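Long-range contact in Abbfa_003403 (Acinetobacter baumannii, PDB 4ZXH), which probably assembles a peptide as a four-domain nonribosomal peptide synthetase, with condensation, adenylation, carrier and thioesterase domains in one chain: residues D1259-A1267 / V1309-Y1317. Sequence-based numbering, arbitrary orientation.
Sequences DFPILLVKA and VAQTIDQMY
Leu1263 reaches from its strand to the helix and touches three of its residues and Tyr1317 just beyond its end. Its CD2 methyl does most of this work. It lies 3.9 Å from Met1316 CB and equally close to Met1316 CG. On the preceding turn of the helix, Thr1312 CG2 comes within 4.0 Å of Leu1263 CD2. Ile1313 closes in more loosely, with its CG1 4.4 Å from the same CD2. The Leu1263 CG is turned anti to the backbone N (chi1 170°), which carries the branched end out toward the helix.

The CB of Leu1263 packs against Tyr1317, the first residue past the helix. Tyr1317 CE2 sits 4.0 Å from Leu1263 CB, and the ring approaches obliquely. One face of this ring carries Met1316 CG, offset toward the rim. The Tyr1317 OH ends near the strand backbone, 3.8 Å from Leu1263 N, too far for a hydrogen bond. Leu1263 itself is backbone-bonded to Ile1160 and Met1162 of the neighbouring strand.

This is the alpha/beta-hydrolase fold of the thioesterase domain. Strand 1262-1267 is the next-to-last strand of the central sheet, and helix 1303-1316 packs on one face of it. Strand 1262-1267 and the helical segment 1309-1316 run nearly antiparallel (162°), and their axes approach to 10.3 Å.

Farther along the strand, Val1265 adds a second, looser patch. Its CG1 faces Val1309 CG2 at 4.3 Å, one methyl against another. Thr1312 turns its methyl to the strand, near Val1265 CG2, while its OG1 hydrogen-bonds back to Ala1308 O within the helix. The Tyr1317 ring also meets the ring of Phe1132, on strand 1131-1136.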
ATOM      1  N   ASP A1259      -2.319  64.697   0.094  1.00 56.14           N
ATOM      2  CA  ASP A1259      -2.912  64.167   1.319  1.00 55.93           C
ATOM      3  C   ASP A1259      -3.932  63.067   1.071  1.00 52.46           C
ATOM      4  O   ASP A1259      -4.901  63.245   0.344  1.00 56.44           O
ATOM      5  CB  ASP A1259      -3.564  65.283   2.133  1.00 65.69           C
ATOM      6  CG  ASP A1259      -2.551  66.117   2.890  1.00 74.77           C
ATOM      7  OD1 ASP A1259      -1.330  65.893   2.704  1.00 75.94           O
ATOM      8  OD2 ASP A1259      -2.980  66.985   3.684  1.00 77.73           O
ATOM      9  N   PHE A1260      -3.671  61.916   1.674  1.00 49.90           N
ATOM     10  CA  PHE A1260      -4.615  60.820   1.716  1.00 45.57           C
ATOM     11  C   PHE A1260      -4.782  60.437   3.174  1.00 47.45           C
ATOM     12  O   PHE A1260      -3.866  60.643   3.968  1.00 52.08           O
ATOM     13  CB  PHE A1260      -4.118  59.628   0.900  1.00 47.55           C
ATOM     14  CG  PHE A1260      -4.090  59.870  -0.571  1.00 55.67           C
ATOM     15  CD1 PHE A1260      -5.239  59.713  -1.331  1.00 59.33           C
ATOM     16  CD2 PHE A1260      -2.912  60.222  -1.206  1.00 58.55           C
ATOM     17  CE1 PHE A1260      -5.221  59.930  -2.697  1.00 62.24           C
ATOM     18  CE2 PHE A1260      -2.886  60.439  -2.575  1.00 60.12           C
ATOM     19  CZ  PHE A1260      -4.039  60.293  -3.321  1.00 60.03           C
ATOM     20  N   PRO A1261      -5.944  59.881   3.544  1.00 47.42           N
ATOM     21  CA  PRO A1261      -6.061  59.385   4.919  1.00 48.83           C
ATOM     22  C   PRO A1261      -5.181  58.142   5.108  1.00 44.80           C
ATOM     23  O   PRO A1261      -5.418  57.108   4.489  1.00 40.35           O
ATOM     24  CB  PRO A1261      -7.550  59.061   5.047  1.00 42.85           C
ATOM     25  CG  PRO A1261      -7.981  58.752   3.658  1.00 39.59           C
ATOM     26  CD  PRO A1261      -7.132  59.570   2.732  1.00 45.55           C
ATOM     27  N   ILE A1262      -4.151  58.264   5.938  1.00 45.62           N
ATOM     28  CA  ILE A1262      -3.121  57.234   6.041  1.00 41.98           C
ATOM     29  C   ILE A1262      -2.920  56.744   7.462  1.00 33.32           C
ATOM     30  O   ILE A1262      -2.863  57.541   8.400  1.00 40.74           O
ATOM     31  CB  ILE A1262      -1.765  57.759   5.517  1.00 39.00           C
ATOM     32  CG1 ILE A1262      -1.825  57.998   4.013  1.00 38.61           C
ATOM     33  CG2 ILE A1262      -0.642  56.787   5.829  1.00 28.30           C
ATOM     34  CD1 ILE A1262      -0.589  58.655   3.486  1.00 34.66           C
ATOM     35  N   LEU A1263      -2.809  55.432   7.616  1.00 30.15           N
ATOM     36  CA  LEU A1263      -2.338  54.844   8.865  1.00 32.87           C
ATOM     37  C   LEU A1263      -0.929  54.315   8.641  1.00 39.81           C
ATOM     38  O   LEU A1263      -0.733  53.382   7.846  1.00 42.27           O
ATOM     39  CB  LEU A1263      -3.267  53.721   9.340  1.00 27.64           C
ATOM     40  CG  LEU A1263      -2.777  52.867  10.511  1.00 26.79           C
ATOM     41  CD1 LEU A1263      -2.651  53.721  11.749  1.00 31.37           C
ATOM     42  CD2 LEU A1263      -3.721  51.695  10.761  1.00 26.54           C
ATOM     43  N   LEU A1264       0.052  54.920   9.315  1.00 33.27           N
ATOM     44  CA  LEU A1264       1.431  54.443   9.218  1.00 32.16           C
ATOM     45  C   LEU A1264       1.859  53.700  10.479  1.00 35.95           C
ATOM     46  O   LEU A1264       1.961  54.294  11.554  1.00 42.19           O
ATOM     47  CB  LEU A1264       2.384  55.601   8.946  1.00 31.77           C
ATOM     48  CG  LEU A1264       3.876  55.253   8.996  1.00 30.09           C
ATOM     49  CD1 LEU A1264       4.246  54.275   7.926  1.00 29.61           C
ATOM     50  CD2 LEU A1264       4.711  56.509   8.879  1.00 31.78           C
ATOM     51  N   VAL A1265       2.091  52.399  10.345  1.00 23.00           N
ATOM     52  CA  VAL A1265       2.528  51.572  11.463  1.00 24.88           C
ATOM     53  C   VAL A1265       4.051  51.466  11.431  1.00 33.33           C
ATOM     54  O   VAL A1265       4.623  50.894  10.499  1.00 33.96           O
ATOM     55  CB  VAL A1265       1.890  50.152  11.412  1.00 21.64           C
ATOM     56  CG1 VAL A1265       2.400  49.290  12.540  1.00 21.40           C
ATOM     57  CG2 VAL A1265       0.361  50.237  11.477  1.00 22.56           C
ATOM     58  N   LYS A1266       4.717  52.033  12.428  1.00 22.81           N
ATOM     59  CA  LYS A1266       6.170  52.038  12.422  1.00 22.46           C
ATOM     60  C   LYS A1266       6.744  50.955  13.322  1.00 29.35           C
ATOM     61  O   LYS A1266       6.338  50.790  14.478  1.00 25.89           O
ATOM     62  CB  LYS A1266       6.704  53.402  12.845  1.00 27.99           C
ATOM     63  CG  LYS A1266       8.210  53.430  13.005  1.00 33.33           C
ATOM     64  CD  LYS A1266       8.729  54.847  13.119  1.00 33.54           C
ATOM     65  CE  LYS A1266      10.206  54.847  13.462  1.00 30.79           C
ATOM     66  NZ  LYS A1266      10.591  56.151  14.098  1.00 36.15           N
ATOM     67  N   ALA A1267       7.679  50.197  12.770  1.00 23.52           N
ATOM     68  CA  ALA A1267       8.450  49.240  13.540  1.00 22.59           C
ATOM     69  C   ALA A1267       9.401  50.012  14.456  1.00 25.88           C
ATOM     70  O   ALA A1267      10.367  50.607  13.983  1.00 38.03           O
ATOM     71  CB  ALA A1267       9.214  48.314  12.601  1.00 19.51           C
ATOM     72  N   VAL A1309      -0.478  44.579  15.061  1.00 26.70           N
ATOM     73  CA  VAL A1309      -0.678  45.318  13.815  1.00 25.93           C
ATOM     74  C   VAL A1309      -2.105  45.154  13.305  1.00 22.78           C
ATOM     75  O   VAL A1309      -2.764  46.135  12.971  1.00 26.84           O
ATOM     76  CB  VAL A1309       0.304  44.857  12.730  1.00 23.19           C
ATOM     77  CG1 VAL A1309      -0.009  45.537  11.421  1.00 19.44           C
ATOM     78  CG2 VAL A1309       1.728  45.129  13.178  1.00 19.46           C
ATOM     79  N   ALA A1310      -2.574  43.910  13.253  1.00 24.79           N
ATOM     80  CA  ALA A1310      -3.946  43.613  12.842  1.00 27.25           C
ATOM     81  C   ALA A1310      -4.940  44.363  13.698  1.00 28.82           C
ATOM     82  O   ALA A1310      -5.878  44.982  13.175  1.00 24.70           O
ATOM     83  CB  ALA A1310      -4.233  42.105  12.913  1.00 21.67           C
ATOM     84  N   GLN A1311      -4.737  44.308  15.014  1.00 28.95           N
ATOM     85  CA  GLN A1311      -5.631  44.994  15.943  1.00 26.61           C
ATOM     86  C   GLN A1311      -5.657  46.486  15.656  1.00 34.14           C
ATOM     87  O   GLN A1311      -6.709  47.103  15.714  1.00 37.02           O
ATOM     88  CB  GLN A1311      -5.210  44.741  17.382  1.00 27.44           C
ATOM     89  CG  GLN A1311      -5.573  43.365  17.912  1.00 27.60           C
ATOM     90  CD  GLN A1311      -7.024  43.272  18.305  1.00 30.07           C
ATOM     91  OE1 GLN A1311      -7.824  42.658  17.611  1.00 35.04           O
ATOM     92  NE2 GLN A1311      -7.378  43.894  19.422  1.00 36.90           N
ATOM     93  N   THR A1312      -4.500  47.059  15.329  1.00 39.88           N
ATOM     94  CA  THR A1312      -4.419  48.490  15.055  1.00 27.12           C
ATOM     95  C   THR A1312      -5.220  48.836  13.816  1.00 34.92           C
ATOM     96  O   THR A1312      -5.965  49.814  13.805  1.00 34.97           O
ATOM     97  CB  THR A1312      -2.981  48.943  14.873  1.00 26.12           C
ATOM     98  OG1 THR A1312      -2.287  48.822  16.122  1.00 39.78           O
ATOM     99  CG2 THR A1312      -2.940  50.373  14.426  1.00 26.94           C
ATOM    100  N   ILE A1313      -5.081  48.011  12.783  1.00 30.68           N
ATOM    101  CA  ILE A1313      -5.831  48.196  11.545  1.00 30.74           C
ATOM    102  C   ILE A1313      -7.320  48.083  11.803  1.00 40.77           C
ATOM    103  O   ILE A1313      -8.092  48.921  11.341  1.00 46.33           O
ATOM    104  CB  ILE A1313      -5.433  47.168  10.467  1.00 29.91           C
ATOM    105  CG1 ILE A1313      -3.993  47.392  10.022  1.00 24.16           C
ATOM    106  CG2 ILE A1313      -6.386  47.211   9.271  1.00 24.67           C
ATOM    107  CD1 ILE A1313      -3.514  46.376   9.014  1.00 21.31           C
ATOM    108  N   ASP A1314      -7.725  47.062  12.555  1.00 41.51           N
ATOM    109  CA  ASP A1314      -9.148  46.844  12.818  1.00 37.72           C
ATOM    110  C   ASP A1314      -9.771  47.940  13.700  1.00 44.62           C
ATOM    111  O   ASP A1314     -10.932  48.319  13.505  1.00 48.14           O
ATOM    112  CB  ASP A1314      -9.372  45.468  13.448  1.00 29.41           C
ATOM    113  CG  ASP A1314      -9.381  44.335  12.405  1.00 47.55           C
ATOM    114  OD1 ASP A1314      -9.696  44.591  11.210  1.00 47.94           O
ATOM    115  OD2 ASP A1314      -9.078  43.176  12.788  1.00 55.58           O
ATOM    116  N   GLN A1315      -9.004  48.462  14.655  1.00 47.18           N
ATOM    117  CA  GLN A1315      -9.503  49.536  15.513  1.00 42.47           C
ATOM    118  C   GLN A1315      -9.547  50.891  14.792  1.00 40.59           C
ATOM    119  O   GLN A1315     -10.402  51.729  15.074  1.00 36.80           O
ATOM    120  CB  GLN A1315      -8.653  49.642  16.777  1.00 42.40           C
ATOM    121  CG  GLN A1315      -8.673  48.375  17.632  1.00 51.07           C
ATOM    122  CD  GLN A1315      -7.717  48.449  18.818  1.00 54.77           C
ATOM    123  OE1 GLN A1315      -6.874  49.343  18.897  1.00 61.29           O
ATOM    124  NE2 GLN A1315      -7.853  47.510  19.749  1.00 51.89           N
ATOM    125  N   MET A1316      -8.629  51.094  13.851  1.00 39.08           N
ATOM    126  CA  MET A1316      -8.557  52.342  13.096  1.00 39.40           C
ATOM    127  C   MET A1316      -9.620  52.393  11.982  1.00 43.67           C
ATOM    128  O   MET A1316     -10.153  53.461  11.668  1.00 47.77           O
ATOM    129  CB  MET A1316      -7.152  52.507  12.520  1.00 38.94           C
ATOM    130  CG  MET A1316      -6.865  53.833  11.822  1.00 50.97           C
ATOM    131  SD  MET A1316      -7.006  55.328  12.841  1.00 74.85           S
ATOM    132  CE  MET A1316      -6.238  54.771  14.390  1.00 57.08           C
ATOM    133  N   TYR A1317      -9.929  51.231  11.404  1.00 43.32           N
ATOM    134  CA  TYR A1317     -10.927  51.101  10.340  1.00 39.33           C
ATOM    135  C   TYR A1317     -11.972  50.040  10.674  1.00 45.33           C
ATOM    136  O   TYR A1317     -11.986  48.971  10.060  1.00 46.36           O
ATOM    137  CB  TYR A1317     -10.260  50.746   9.003  1.00 33.03           C
ATOM    138  CG  TYR A1317      -9.249  51.770   8.527  1.00 37.48           C
ATOM    139  CD1 TYR A1317      -9.665  52.960   7.928  1.00 36.94           C
ATOM    140  CD2 TYR A1317      -7.881  51.550   8.678  1.00 35.23           C
ATOM    141  CE1 TYR A1317      -8.750  53.903   7.493  1.00 41.73           C
ATOM    142  CE2 TYR A1317      -6.957  52.486   8.251  1.00 39.19           C
ATOM    143  CZ  TYR A1317      -7.396  53.659   7.657  1.00 49.84           C
ATOM    144  OH  TYR A1317      -6.478  54.587   7.226  1.00 56.12           O
TER